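Long-range contacts in oxalate--CoA ligase (Arabidopsis thaliana, PDB 5IE2), which belongs to the ANL superfamily of AMP-binding enzymes, with a large AMP-binding part and a smaller C-terminal domain, and holds bound ATP: residues Thr206-Pro211 against Ala230-Pro235; Ala254-Ala259 against Leu282-Ser287; Glu93-Tyr98 against Ala115-Ala120; Val58-Phe63 against Ala84-Ala89; Val465-Ile470 against Lys485-Thr490. One frame throughout, in Å; residues are numbered along the deposited sequence.

Contact 1 of 5, residues Thr206-Pro211 against Ala230-Pro235; sequences TVIVLP and AAVTLP
The tightest fit here is made by Ile208, whose CG1 presses on Val232 CG1 at 3.4 Å, closer than usual van der Waals contact. Ile208 CG1 stands anti to its carbonyl carbon (chi1 -57°), so it drops into the notch between Val232 CG1 and Leu234 CD2, which flanks it at 3.7 Å. Ile208 thus crosses Val232 obliquely but runs alongside Leu234. On the other face, Val207 lies beside Thr233, and Val207 CG1 is 4.2 Å from Pro235 CG. Parallel strand bonds hold the two backbones in register: Thr233 N gives to Thr206 O at 2.8 Å, and Ile208 N gives to Thr233 O nearly along the C=O axis. A water donates to Thr206 O and also meets Thr233 OG1. The strands belong to a beta-alpha-beta unit whose helix 215-227 lies against Thr206 and Val232; strand 21-25 borders 231-234 along its other edge, helix 242-251 packs on Val207, and Thr206 OG1 is hydrogen-bonded to Trp256 O.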
# COMPACT_ATOMS: atom_id res chain seq x y z
N THR A 206 -8.11 -13.73 2.55
CA THR A 206 -8.02 -12.44 3.25
C THR A 206 -9.16 -11.51 2.88
O THR A 206 -9.89 -11.73 1.89
CB THR A 206 -6.65 -11.72 2.97
OG1 THR A 206 -6.49 -10.68 3.93
CG2 THR A 206 -6.62 -11.09 1.58
N VAL A 207 -9.34 -10.46 3.70
CA VAL A 207 -10.32 -9.40 3.42
C VAL A 207 -9.52 -8.13 3.15
O VAL A 207 -8.65 -7.79 3.94
CB VAL A 207 -11.27 -9.16 4.62
CG1 VAL A 207 -12.14 -7.88 4.41
CG2 VAL A 207 -12.15 -10.44 4.85
N ILE A 208 -9.82 -7.47 2.04
CA ILE A 208 -9.14 -6.21 1.64
C ILE A 208 -9.70 -5.04 2.46
O ILE A 208 -10.92 -4.76 2.42
CB ILE A 208 -9.34 -5.91 0.14
CG1 ILE A 208 -8.84 -7.07 -0.72
CG2 ILE A 208 -8.64 -4.55 -0.22
CD1 ILE A 208 -7.34 -7.28 -0.63
N VAL A 209 -8.80 -4.34 3.17
CA VAL A 209 -9.20 -3.21 3.99
C VAL A 209 -8.48 -1.92 3.59
O VAL A 209 -8.54 -0.91 4.33
CB VAL A 209 -8.95 -3.48 5.51
CG1 VAL A 209 -9.80 -4.73 5.99
CG2 VAL A 209 -7.42 -3.68 5.81
N LEU A 210 -7.82 -1.94 2.43
CA LEU A 210 -7.11 -0.76 1.96
C LEU A 210 -7.52 -0.41 0.54
O LEU A 210 -7.87 -1.33 -0.20
CB LEU A 210 -5.57 -1.03 1.95
CG LEU A 210 -4.89 -1.37 3.30
CD1 LEU A 210 -3.44 -1.81 3.07
CD2 LEU A 210 -4.91 -0.15 4.25
N PRO A 211 -7.35 0.86 0.10
CA PRO A 211 -7.70 1.17 -1.31
C PRO A 211 -6.87 0.43 -2.34
O PRO A 211 -5.65 0.34 -2.20
CB PRO A 211 -7.44 2.70 -1.43
CG PRO A 211 -6.60 3.06 -0.22
CD PRO A 211 -6.92 2.05 0.86
N ALA A 230 -4.88 -18.34 -3.84
CA ALA A 230 -5.61 -18.01 -2.59
C ALA A 230 -6.88 -17.22 -2.92
O ALA A 230 -7.17 -16.92 -4.10
CB ALA A 230 -4.69 -17.17 -1.60
N ALA A 231 -7.64 -16.84 -1.88
CA ALA A 231 -8.87 -16.07 -2.07
C ALA A 231 -8.82 -14.69 -1.41
O ALA A 231 -8.12 -14.47 -0.40
CB ALA A 231 -10.09 -16.85 -1.50
N VAL A 232 -9.58 -13.80 -2.01
CA VAL A 232 -9.71 -12.41 -1.58
C VAL A 232 -11.17 -12.08 -1.41
O VAL A 232 -11.94 -12.39 -2.29
CB VAL A 232 -9.09 -11.47 -2.67
CG1 VAL A 232 -9.26 -10.03 -2.30
CG2 VAL A 232 -7.61 -11.80 -2.86
N THR A 233 -11.54 -11.40 -0.32
CA THR A 233 -12.93 -10.92 -0.16
C THR A 233 -12.94 -9.41 -0.13
O THR A 233 -12.15 -8.79 0.58
CB THR A 233 -13.57 -11.47 1.12
OG1 THR A 233 -13.62 -12.91 1.03
CG2 THR A 233 -15.02 -10.88 1.36
N LEU A 234 -13.82 -8.79 -0.91
CA LEU A 234 -14.02 -7.35 -0.87
C LEU A 234 -15.23 -7.07 0.02
O LEU A 234 -16.28 -7.72 -0.13
CB LEU A 234 -14.27 -6.79 -2.28
CG LEU A 234 -13.21 -7.26 -3.31
CD1 LEU A 234 -13.55 -6.75 -4.68
CD2 LEU A 234 -11.85 -6.72 -2.78
N PRO A 235 -15.11 -6.11 0.92
CA PRO A 235 -16.31 -5.68 1.70
C PRO A 235 -17.49 -5.21 0.80
O PRO A 235 -17.33 -4.63 -0.29
CB PRO A 235 -15.81 -4.51 2.55
CG PRO A 235 -14.28 -4.73 2.69
CD PRO A 235 -13.90 -5.34 1.28
O HOH W 1 -11.29 -14.28 1.30

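Contact 2 of 5, residues Ala254-Ala259 against Leu282-Ser287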
# COMPACT_ATOMS: atom_id res chain seq x y z
N ALA A 254 -10.90 -16.39 6.54
CA ALA A 254 -9.62 -15.67 6.40
C ALA A 254 -8.52 -16.28 7.26
O ALA A 254 -8.77 -16.82 8.36
CB ALA A 254 -9.76 -14.21 6.79
N THR A 255 -7.29 -16.19 6.74
CA THR A 255 -6.12 -16.72 7.41
C THR A 255 -5.10 -15.62 7.70
O THR A 255 -4.10 -15.89 8.37
CB THR A 255 -5.42 -17.81 6.58
OG1 THR A 255 -5.07 -17.27 5.31
CG2 THR A 255 -6.36 -19.05 6.37
N TRP A 256 -5.32 -14.44 7.13
CA TRP A 256 -4.39 -13.32 7.39
C TRP A 256 -5.06 -12.02 6.95
O TRP A 256 -6.08 -12.07 6.22
CB TRP A 256 -3.05 -13.55 6.61
CG TRP A 256 -3.21 -13.46 5.14
CD1 TRP A 256 -3.86 -14.37 4.31
CD2 TRP A 256 -2.73 -12.40 4.28
NE1 TRP A 256 -3.79 -13.94 3.00
CE2 TRP A 256 -3.07 -12.77 2.94
CE3 TRP A 256 -1.99 -11.22 4.51
CZ2 TRP A 256 -2.70 -11.96 1.81
CZ3 TRP A 256 -1.61 -10.41 3.39
CH2 TRP A 256 -2.00 -10.78 2.06
N TYR A 257 -4.47 -10.86 7.30
CA TYR A 257 -4.80 -9.62 6.61
C TYR A 257 -3.58 -8.68 6.70
O TYR A 257 -2.64 -8.92 7.48
CB TYR A 257 -6.09 -8.91 7.19
CG TYR A 257 -5.92 -8.17 8.50
CD1 TYR A 257 -5.74 -6.78 8.54
CD2 TYR A 257 -5.98 -8.86 9.71
CE1 TYR A 257 -5.59 -6.09 9.75
CE2 TYR A 257 -5.85 -8.20 10.92
CZ TYR A 257 -5.67 -6.80 10.94
OH TYR A 257 -5.53 -6.14 12.13
N THR A 258 -3.63 -7.65 5.87
CA THR A 258 -2.57 -6.64 5.88
C THR A 258 -3.22 -5.28 5.96
O THR A 258 -4.31 -5.04 5.34
CB THR A 258 -1.66 -6.78 4.62
OG1 THR A 258 -0.59 -5.84 4.71
CG2 THR A 258 -2.45 -6.51 3.32
N ALA A 259 -2.60 -4.36 6.71
CA ALA A 259 -3.16 -3.03 6.83
C ALA A 259 -2.06 -2.08 7.19
O ALA A 259 -0.92 -2.50 7.47
CB ALA A 259 -4.29 -2.99 7.87
N LEU A 282 -5.67 -16.59 12.98
CA LEU A 282 -4.95 -16.21 11.74
C LEU A 282 -3.52 -16.74 11.77
O LEU A 282 -2.92 -16.89 12.85
CB LEU A 282 -4.94 -14.70 11.61
CG LEU A 282 -6.30 -14.05 11.63
CD1 LEU A 282 -6.19 -12.49 11.55
CD2 LEU A 282 -7.20 -14.61 10.48
N ARG A 283 -2.95 -17.02 10.60
CA ARG A 283 -1.56 -17.35 10.47
C ARG A 283 -0.67 -16.16 10.86
O ARG A 283 0.36 -16.33 11.52
CB ARG A 283 -1.22 -17.77 9.02
CG ARG A 283 -1.69 -19.12 8.62
CD ARG A 283 -0.63 -19.77 7.64
NE ARG A 283 -0.62 -19.10 6.37
CZ ARG A 283 0.45 -18.52 5.82
NH1 ARG A 283 1.65 -18.50 6.42
NH2 ARG A 283 0.30 -17.98 4.63
N PHE A 284 -1.06 -14.97 10.44
CA PHE A 284 -0.30 -13.75 10.76
C PHE A 284 -1.13 -12.53 10.45
O PHE A 284 -2.15 -12.59 9.73
CB PHE A 284 1.06 -13.67 9.98
CG PHE A 284 0.88 -13.53 8.49
CD1 PHE A 284 0.89 -12.29 7.87
CD2 PHE A 284 0.68 -14.66 7.71
CE1 PHE A 284 0.73 -12.19 6.49
CE2 PHE A 284 0.53 -14.57 6.34
CZ PHE A 284 0.55 -13.34 5.72
N ILE A 285 -0.69 -11.40 10.98
CA ILE A 285 -1.28 -10.12 10.68
C ILE A 285 -0.12 -9.28 10.16
O ILE A 285 0.93 -9.32 10.76
CB ILE A 285 -1.92 -9.47 11.93
CG1 ILE A 285 -3.23 -10.23 12.28
CG2 ILE A 285 -2.23 -7.94 11.68
CD1 ILE A 285 -3.76 -9.81 13.72
N ARG A 286 -0.33 -8.57 9.06
CA ARG A 286 0.76 -7.80 8.49
C ARG A 286 0.54 -6.29 8.62
O ARG A 286 -0.61 -5.81 8.54
CB ARG A 286 0.93 -8.22 7.01
CG ARG A 286 2.09 -7.48 6.28
CD ARG A 286 2.10 -8.00 4.84
NE ARG A 286 3.21 -7.41 4.06
CZ ARG A 286 3.09 -6.41 3.18
NH1 ARG A 286 1.92 -5.79 2.94
NH2 ARG A 286 4.18 -6.01 2.52
N SER A 287 1.65 -5.53 8.81
CA SER A 287 1.57 -4.08 8.81
C SER A 287 2.62 -3.52 7.87
O SER A 287 3.68 -4.10 7.78
CB SER A 287 1.79 -3.55 10.26
OG SER A 287 1.68 -2.12 10.32
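One face of the Phe284 ring is covered by Trp256 CB, 3.8 Å from the ring centroid and close to its normal, a CH-pi contact; Arg283 CZ lies at the ring's edge, Phe284 CE2 stands over one face of the Arg283 guanidinium toward its rim, and Tyr198 stacks with Phe284. The Trp256 indole, slid aside, barely overlaps Phe284: its five-membered ring is 5.1 Å from the Phe284 ring, centroid to centroid, with planes 26° apart. Both residues place CG in the crowded position between backbone N and carbonyl carbon and run side by side. On the opposite sheet face, Tyr257 has Leu282 CD1 at its ring edge, and its CE2 lies 3.6 Å from Ile285 CG1; its hydroxyl is hydrogen-bonded to His264. Arg286 is extended from CG to NE, and its NH1 gives an in-plane bond to Thr258 OG1 at 3.1 Å, while Tyr198 holds NE and OG1 also meets His216. Arg286 N gives to Tyr257 O; the buried Phe284 O has no polar partner. Strands 256-259 and 284-287, 13° from parallel and joined through helix 261-273, form a beta-alpha-beta crossover; the Ser287 side chain, at its C-terminal end, lies about 6 Å from the bound ATP.

Contact 3 of 5, residues Glu93-Tyr98 against Ala115-Ala120; sequences EEFEFY and APAQEA
Phe95 carries most of this helix-helix contact with its ring laid flat against the first turn of helix 115-123. With CG roughly anti to the carbonyl carbon, on the side of the backbone N (chi1 -86°), the ring turns one face toward Ala117, whose CB sits over the centre of the ring, 3.5 Å from the centroid and almost on the normal. This CH-pi contact is about as centred as a methyl group can make it: CE2, CZ and CE1 all lie at similar distances from that one carbon. The CD2 side of the same ring meets the backbone at Ala117 N, and Pro116 CB comes within 3.9 Å of Phe95 CD2. One turn further along, Ala120 CB lies 3.6 Å from Phe95 CB and 3.4 Å from Glu96 N, so the methyl rests against the backbone of the facing helix. Glu96 runs alongside the seam, CG anti to the backbone N (chi1 172°) and the chain straight beyond it, which takes its carboxylate to a salt bridge with Lys123, further along helix 115-123. The short side chains of Ala117 and Ala120 let the axes of the two segments come to 8.0 Å at a crossing angle of -51°. Tyr90 meets the Phe95 ring edge-to-face. With no polar bond between the two segments, their association rests on burial of apolar surface, to which the Glu96-Lys123 salt bridge probably adds.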
# COMPACT_ATOMS: atom_id res chain seq x y z
N GLU A 93 -10.77 18.77 -11.27
CA GLU A 93 -9.48 19.37 -11.63
C GLU A 93 -8.32 18.39 -11.44
O GLU A 93 -7.37 18.31 -12.27
CB GLU A 93 -9.21 20.66 -10.79
CG GLU A 93 -10.41 21.68 -10.75
CD GLU A 93 -11.70 21.16 -10.07
OE1 GLU A 93 -11.61 20.41 -9.10
OE2 GLU A 93 -12.81 21.49 -10.52
N GLU A 94 -8.39 17.65 -10.33
CA GLU A 94 -7.39 16.61 -10.05
C GLU A 94 -7.46 15.52 -11.11
O GLU A 94 -6.44 15.10 -11.66
CB GLU A 94 -7.59 16.03 -8.67
CG GLU A 94 -7.32 17.08 -7.56
CD GLU A 94 -7.66 16.59 -6.16
OE1 GLU A 94 -8.77 16.08 -5.92
OE2 GLU A 94 -6.78 16.67 -5.29
N PHE A 95 -8.67 15.06 -11.40
CA PHE A 95 -8.82 14.05 -12.46
C PHE A 95 -8.29 14.53 -13.79
O PHE A 95 -7.65 13.76 -14.51
CB PHE A 95 -10.27 13.63 -12.63
CG PHE A 95 -10.72 12.53 -11.70
CD1 PHE A 95 -10.13 11.27 -11.74
CD2 PHE A 95 -11.80 12.75 -10.82
CE1 PHE A 95 -10.59 10.22 -10.89
CE2 PHE A 95 -12.26 11.71 -10.00
CZ PHE A 95 -11.64 10.46 -10.01
N GLU A 96 -8.53 15.78 -14.14
CA GLU A 96 -8.04 16.29 -15.41
C GLU A 96 -6.52 16.24 -15.42
O GLU A 96 -5.89 15.79 -16.42
CB GLU A 96 -8.54 17.71 -15.68
CG GLU A 96 -7.87 18.31 -16.90
CD GLU A 96 -8.37 19.70 -17.29
OE1 GLU A 96 -9.44 20.13 -16.80
OE2 GLU A 96 -7.68 20.35 -18.11
N PHE A 97 -5.92 16.64 -14.30
CA PHE A 97 -4.46 16.56 -14.21
C PHE A 97 -3.92 15.12 -14.35
O PHE A 97 -2.97 14.90 -15.10
CB PHE A 97 -3.94 17.14 -12.89
CG PHE A 97 -2.44 17.00 -12.74
CD1 PHE A 97 -1.60 17.94 -13.31
CD2 PHE A 97 -1.89 15.91 -12.09
CE1 PHE A 97 -0.21 17.81 -13.20
CE2 PHE A 97 -0.50 15.75 -12.00
CZ PHE A 97 0.34 16.72 -12.55
N TYR A 98 -4.49 14.16 -13.61
CA TYR A 98 -3.93 12.82 -13.62
C TYR A 98 -4.24 12.08 -14.92
O TYR A 98 -3.44 11.25 -15.37
CB TYR A 98 -4.46 12.02 -12.40
CG TYR A 98 -3.79 12.52 -11.12
CD1 TYR A 98 -2.42 12.41 -10.96
CD2 TYR A 98 -4.54 13.12 -10.09
CE1 TYR A 98 -1.78 12.89 -9.83
CE2 TYR A 98 -3.91 13.61 -8.94
CZ TYR A 98 -2.52 13.48 -8.82
OH TYR A 98 -1.83 13.95 -7.70
N ALA A 115 -18.88 11.35 -11.35
CA ALA A 115 -19.16 12.57 -12.08
C ALA A 115 -17.92 13.45 -12.32
O ALA A 115 -17.71 13.93 -13.43
CB ALA A 115 -20.30 13.36 -11.37
N PRO A 116 -17.07 13.64 -11.28
CA PRO A 116 -15.86 14.44 -11.54
C PRO A 116 -14.94 13.78 -12.57
O PRO A 116 -14.38 14.50 -13.42
CB PRO A 116 -15.18 14.51 -10.16
CG PRO A 116 -16.30 14.35 -9.19
CD PRO A 116 -17.21 13.32 -9.85
N ALA A 117 -14.79 12.45 -12.53
CA ALA A 117 -13.87 11.82 -13.48
C ALA A 117 -14.46 11.91 -14.87
O ALA A 117 -13.76 12.21 -15.83
CB ALA A 117 -13.58 10.34 -13.11
N GLN A 118 -15.76 11.72 -14.97
CA GLN A 118 -16.43 11.82 -16.28
C GLN A 118 -16.38 13.23 -16.87
O GLN A 118 -16.24 13.41 -18.09
CB GLN A 118 -17.89 11.38 -16.15
CG GLN A 118 -18.00 9.87 -16.02
CD GLN A 118 -19.40 9.40 -15.68
OE1 GLN A 118 -19.61 8.74 -14.67
NE2 GLN A 118 -20.37 9.73 -16.52
N GLU A 119 -16.50 14.22 -16.00
CA GLU A 119 -16.38 15.65 -16.38
C GLU A 119 -14.98 15.92 -16.95
O GLU A 119 -14.81 16.52 -18.05
CB GLU A 119 -16.65 16.53 -15.16
CG GLU A 119 -16.56 18.05 -15.42
CD GLU A 119 -16.72 18.90 -14.13
OE1 GLU A 119 -17.42 18.44 -13.20
OE2 GLU A 119 -16.14 20.02 -14.05
N ALA A 120 -13.97 15.46 -16.21
CA ALA A 120 -12.58 15.63 -16.68
C ALA A 120 -12.32 14.89 -18.02
O ALA A 120 -11.66 15.42 -18.92
CB ALA A 120 -11.57 15.13 -15.60

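Contact 4 of 5, residues Val58-Phe63 against Ala84-Ala89; sequences VVALTF and APLNAA
Past the last regular strand pair, the side chain of Thr62 takes over from the backbone: its hydroxyl OG1, anti to the backbone N (chi1 -173°), donates to Leu86 O at 3.1 Å from above the carbonyl plane. The same oxygen is packed against Ala88, 3.1 Å from its CA. Two waters extend the link: one accepts from Phe63 N and lies 2.9 Å from Leu86 O, and the other donates to Phe63 O at 2.7 Å and accepts from Ala88 N. Before this, parallel pairing holds Ala60 beside Ala84 and Leu61 beside Pro85. Ala84 N gives to Val59 O at 2.9 Å, Leu61 N to Ala84 O, and Leu86 N to Leu61 O, the last nearly along the C=O axis. Strands 58-61 and 82-85 are thus the two neighbours of a beta-alpha-beta unit, with helix 67-78 crossing between them and touching Val59, Leu61 and Phe63. On the face of Ala60 and Ala84 the packing is aliphatic: Val58 CG1 reaches Ala84 CB at 3.8 Å, and Ala60 CB meets Leu86 CD1 at 4.1 Å. Helix 92-101 covers this side through Phe95, Tyr98 and Leu99. Further on, Asn87 OD1 accepts from Ala89 N at 2.9 Å, an Asx turn that bends the chain.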
# COMPACT_ATOMS: atom_id res chain seq x y z
N VAL A 58 -2.61 3.51 -22.30
CA VAL A 58 -2.91 3.67 -20.85
C VAL A 58 -4.42 3.76 -20.65
O VAL A 58 -5.08 4.53 -21.36
CB VAL A 58 -2.22 4.91 -20.25
CG1 VAL A 58 -2.63 5.09 -18.76
CG2 VAL A 58 -0.66 4.74 -20.38
N VAL A 59 -4.96 2.96 -19.74
CA VAL A 59 -6.40 3.00 -19.46
C VAL A 59 -6.57 3.41 -17.99
O VAL A 59 -6.03 2.76 -17.11
CB VAL A 59 -7.06 1.63 -19.70
CG1 VAL A 59 -8.56 1.64 -19.26
CG2 VAL A 59 -6.93 1.18 -21.16
N ALA A 60 -7.29 4.48 -17.73
CA ALA A 60 -7.53 4.93 -16.34
C ALA A 60 -8.72 4.19 -15.77
O ALA A 60 -9.65 3.85 -16.50
CB ALA A 60 -7.78 6.49 -16.29
N LEU A 61 -8.64 3.85 -14.48
CA LEU A 61 -9.75 3.16 -13.80
C LEU A 61 -10.14 3.96 -12.56
O LEU A 61 -9.26 4.33 -11.77
CB LEU A 61 -9.36 1.74 -13.37
CG LEU A 61 -9.00 0.84 -14.55
CD1 LEU A 61 -7.50 0.81 -14.68
CD2 LEU A 61 -9.55 -0.56 -14.34
N THR A 62 -11.43 4.24 -12.35
CA THR A 62 -11.75 4.77 -11.03
C THR A 62 -13.01 4.08 -10.51
O THR A 62 -14.11 4.15 -11.10
CB THR A 62 -11.86 6.32 -11.03
OG1 THR A 62 -12.00 6.77 -9.66
CG2 THR A 62 -13.02 6.81 -11.88
N PHE A 63 -12.80 3.33 -9.43
CA PHE A 63 -13.81 2.44 -8.83
C PHE A 63 -13.62 2.46 -7.32
O PHE A 63 -12.50 2.66 -6.85
CB PHE A 63 -13.60 0.99 -9.28
CG PHE A 63 -13.93 0.69 -10.76
CD1 PHE A 63 -15.11 0.02 -11.09
CD2 PHE A 63 -12.98 0.93 -11.77
CE1 PHE A 63 -15.39 -0.31 -12.44
CE2 PHE A 63 -13.25 0.62 -13.12
CZ PHE A 63 -14.44 -0.03 -13.46
N ALA A 84 -4.09 2.58 -14.98
CA ALA A 84 -3.82 3.76 -14.16
C ALA A 84 -5.01 3.93 -13.20
O ALA A 84 -5.95 4.69 -13.50
CB ALA A 84 -3.63 5.00 -15.05
N PRO A 85 -4.98 3.22 -12.07
CA PRO A 85 -6.06 3.35 -11.06
C PRO A 85 -5.97 4.73 -10.41
O PRO A 85 -4.88 5.22 -10.11
CB PRO A 85 -5.76 2.23 -10.07
CG PRO A 85 -4.37 1.73 -10.40
CD PRO A 85 -3.97 2.20 -11.73
N LEU A 86 -7.12 5.37 -10.21
CA LEU A 86 -7.17 6.72 -9.66
C LEU A 86 -8.17 6.76 -8.50
O LEU A 86 -9.20 6.07 -8.53
CB LEU A 86 -7.59 7.73 -10.74
CG LEU A 86 -6.60 7.88 -11.91
CD1 LEU A 86 -7.17 8.85 -12.94
CD2 LEU A 86 -5.23 8.38 -11.42
N ASN A 87 -7.83 7.52 -7.47
CA ASN A 87 -8.68 7.76 -6.29
C ASN A 87 -10.04 8.28 -6.72
O ASN A 87 -10.10 9.34 -7.31
CB ASN A 87 -7.97 8.80 -5.39
CG ASN A 87 -8.68 9.02 -4.04
OD1 ASN A 87 -9.83 8.65 -3.86
ND2 ASN A 87 -7.97 9.62 -3.09
N ALA A 88 -11.13 7.59 -6.38
CA ALA A 88 -12.45 8.01 -6.82
C ALA A 88 -12.84 9.37 -6.23
O ALA A 88 -13.78 10.00 -6.74
CB ALA A 88 -13.52 6.95 -6.44
N ALA A 89 -12.13 9.79 -5.18
CA ALA A 89 -12.51 11.02 -4.45
C ALA A 89 -11.88 12.29 -5.02
O ALA A 89 -12.08 13.39 -4.50
CB ALA A 89 -12.15 10.88 -2.98
O HOH W 2 -9.92 3.27 -8.66
O HOH W 3 -11.43 4.77 -5.59

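Contact 5 of 5, residues Val465-Ile470 against Lys485-Thr490; sequences VTEEDI and KRVFIT
Glu467 leaves the first turn of its helix fully stretched, CG anti to the backbone N (chi1 175°) and CD anti beyond it. CB starts 4.0 Å from Val487 CB; CG comes closer, 3.6 Å from the same Val487 CB, as the two side chains slide past each other in opposite directions. CD lies 3.7 Å from Val487 N, and the tip OE1 takes the Val487 backbone N-H at 2.8 Å on its anti lone pair, in a bond that is nearly straight at 171°. A water gives a weak bond to OE1 and accepts from Arg486 NE. Deeper in, Ile470 crosses Val487 at about a right angle, its CG2 3.7 Å from Val487 CG2. At the other end, Ile489 CD1 tucks against Val465 O, 3.1 Å away. Thr466 starts the helix as N-cap: its OG1 accepts from Asp469 N at 3.0 Å, and the weak return bond from Thr466 N to Asp469 OD2 completes a capping box. Strand 487-489, outermost in a small sheet, pairs with strand 450-459; the helix packs on one face of this sheet as the crossover of a beta-alpha-beta unit in the C-terminal domain of the AMP-binding enzymes.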
# COMPACT_ATOMS: atom_id res chain seq x y z
N VAL A 465 -5.99 15.36 28.67
CA VAL A 465 -4.54 15.31 28.52
C VAL A 465 -4.01 16.71 28.43
O VAL A 465 -4.57 17.52 27.70
CB VAL A 465 -4.14 14.54 27.24
CG1 VAL A 465 -2.69 14.75 26.92
CG2 VAL A 465 -4.47 13.07 27.37
N THR A 466 -2.95 17.02 29.18
CA THR A 466 -2.33 18.33 29.06
C THR A 466 -0.98 18.21 28.36
O THR A 466 -0.37 17.14 28.34
CB THR A 466 -2.12 19.00 30.41
OG1 THR A 466 -1.18 18.23 31.17
CG2 THR A 466 -3.45 19.10 31.19
N GLU A 467 -0.53 19.32 27.78
CA GLU A 467 0.80 19.43 27.22
C GLU A 467 1.84 19.02 28.25
O GLU A 467 2.82 18.33 27.92
CB GLU A 467 1.05 20.86 26.76
CG GLU A 467 2.44 21.11 26.26
CD GLU A 467 2.61 22.48 25.68
OE1 GLU A 467 2.92 22.61 24.48
OE2 GLU A 467 2.43 23.46 26.44
N GLU A 468 1.64 19.45 29.49
CA GLU A 468 2.62 19.19 30.52
C GLU A 468 2.69 17.72 30.92
O GLU A 468 3.78 17.22 31.15
CB GLU A 468 2.35 20.05 31.75
CG GLU A 468 2.72 21.50 31.49
CD GLU A 468 4.17 21.66 31.03
OE1 GLU A 468 5.09 21.04 31.66
OE2 GLU A 468 4.39 22.38 30.02
N ASP A 469 1.54 17.04 30.94
CA ASP A 469 1.50 15.60 31.17
C ASP A 469 2.31 14.88 30.09
O ASP A 469 3.15 14.03 30.39
CB ASP A 469 0.08 15.04 31.14
CG ASP A 469 -0.76 15.48 32.33
OD1 ASP A 469 -0.23 15.58 33.46
OD2 ASP A 469 -1.99 15.69 32.12
N ILE A 470 2.05 15.24 28.84
CA ILE A 470 2.72 14.58 27.69
C ILE A 470 4.21 14.80 27.74
O ILE A 470 5.01 13.88 27.57
CB ILE A 470 2.19 15.09 26.34
CG1 ILE A 470 0.71 14.73 26.17
CG2 ILE A 470 3.00 14.46 25.18
CD1 ILE A 470 0.43 13.22 26.22
N LYS A 485 8.91 20.14 22.32
CA LYS A 485 8.89 21.38 23.08
C LYS A 485 7.46 21.91 23.19
O LYS A 485 7.11 22.62 24.15
CB LYS A 485 9.81 22.43 22.43
CG LYS A 485 10.19 23.60 23.35
CD LYS A 485 11.00 23.09 24.54
CE LYS A 485 11.11 24.09 25.68
NZ LYS A 485 11.38 23.37 26.97
N ARG A 486 6.63 21.56 22.20
CA ARG A 486 5.22 21.89 22.22
C ARG A 486 4.38 20.67 21.88
O ARG A 486 4.78 19.85 21.02
CB ARG A 486 4.95 23.04 21.25
CG ARG A 486 5.45 24.39 21.78
CD ARG A 486 5.20 25.51 20.78
NE ARG A 486 3.94 26.19 21.05
CZ ARG A 486 3.30 26.97 20.18
NH1 ARG A 486 3.79 27.15 18.95
NH2 ARG A 486 2.14 27.54 20.53
N VAL A 487 3.25 20.53 22.58
CA VAL A 487 2.27 19.46 22.38
C VAL A 487 0.92 20.07 22.01
O VAL A 487 0.32 20.76 22.83
CB VAL A 487 2.09 18.59 23.65
CG1 VAL A 487 0.97 17.51 23.48
CG2 VAL A 487 3.43 17.99 24.11
N PHE A 488 0.45 19.83 20.79
CA PHE A 488 -0.85 20.32 20.34
C PHE A 488 -1.91 19.26 20.57
O PHE A 488 -1.74 18.09 20.22
CB PHE A 488 -0.79 20.73 18.89
CG PHE A 488 0.17 21.85 18.64
CD1 PHE A 488 -0.22 23.17 18.84
CD2 PHE A 488 1.48 21.60 18.23
CE1 PHE A 488 0.67 24.22 18.63
CE2 PHE A 488 2.39 22.65 18.02
CZ PHE A 488 1.98 23.96 18.22
N ILE A 489 -3.00 19.66 21.20
CA ILE A 489 -4.00 18.67 21.53
C ILE A 489 -5.17 18.86 20.63
O ILE A 489 -5.64 20.00 20.42
CB ILE A 489 -4.36 18.74 22.97
CG1 ILE A 489 -3.09 18.37 23.74
CG2 ILE A 489 -5.52 17.80 23.26
CD1 ILE A 489 -3.18 18.55 25.14
N THR A 490 -5.60 17.76 20.02
CA THR A 490 -6.59 17.90 18.99
C THR A 490 -7.53 16.70 18.92
O THR A 490 -7.30 15.67 19.55
CB THR A 490 -5.90 18.15 17.66
OG1 THR A 490 -6.89 18.31 16.65
CG2 THR A 490 -4.89 17.01 17.31
O HOH W 4 1.40 25.06 22.81

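Contacts 1, 2 and 4 each pair parallel strands from beta-alpha-beta units of the large AMP-binding part and are mainly buried, as is the helix pair of contact 3; contact 5, in the C-terminal domain, is more exposed, its centre about 31 Å from the chain's centre. Contacts 1 and 2 touch through Thr206 and Val209, although their strands belong to different sheets. Contact 3 packs against the ends of the strand pair of contact 4, where Phe95 and Ala117 rest on Thr62. Chemistry follows place: aromatic and guanidinium groups in contact 2, aliphatic packing in contact 1, a threonine hydroxyl and two waters extending the pairing in contact 4, an alanine methyl over a ring in contact 3, a carboxylate on a strand N-H in contact 5.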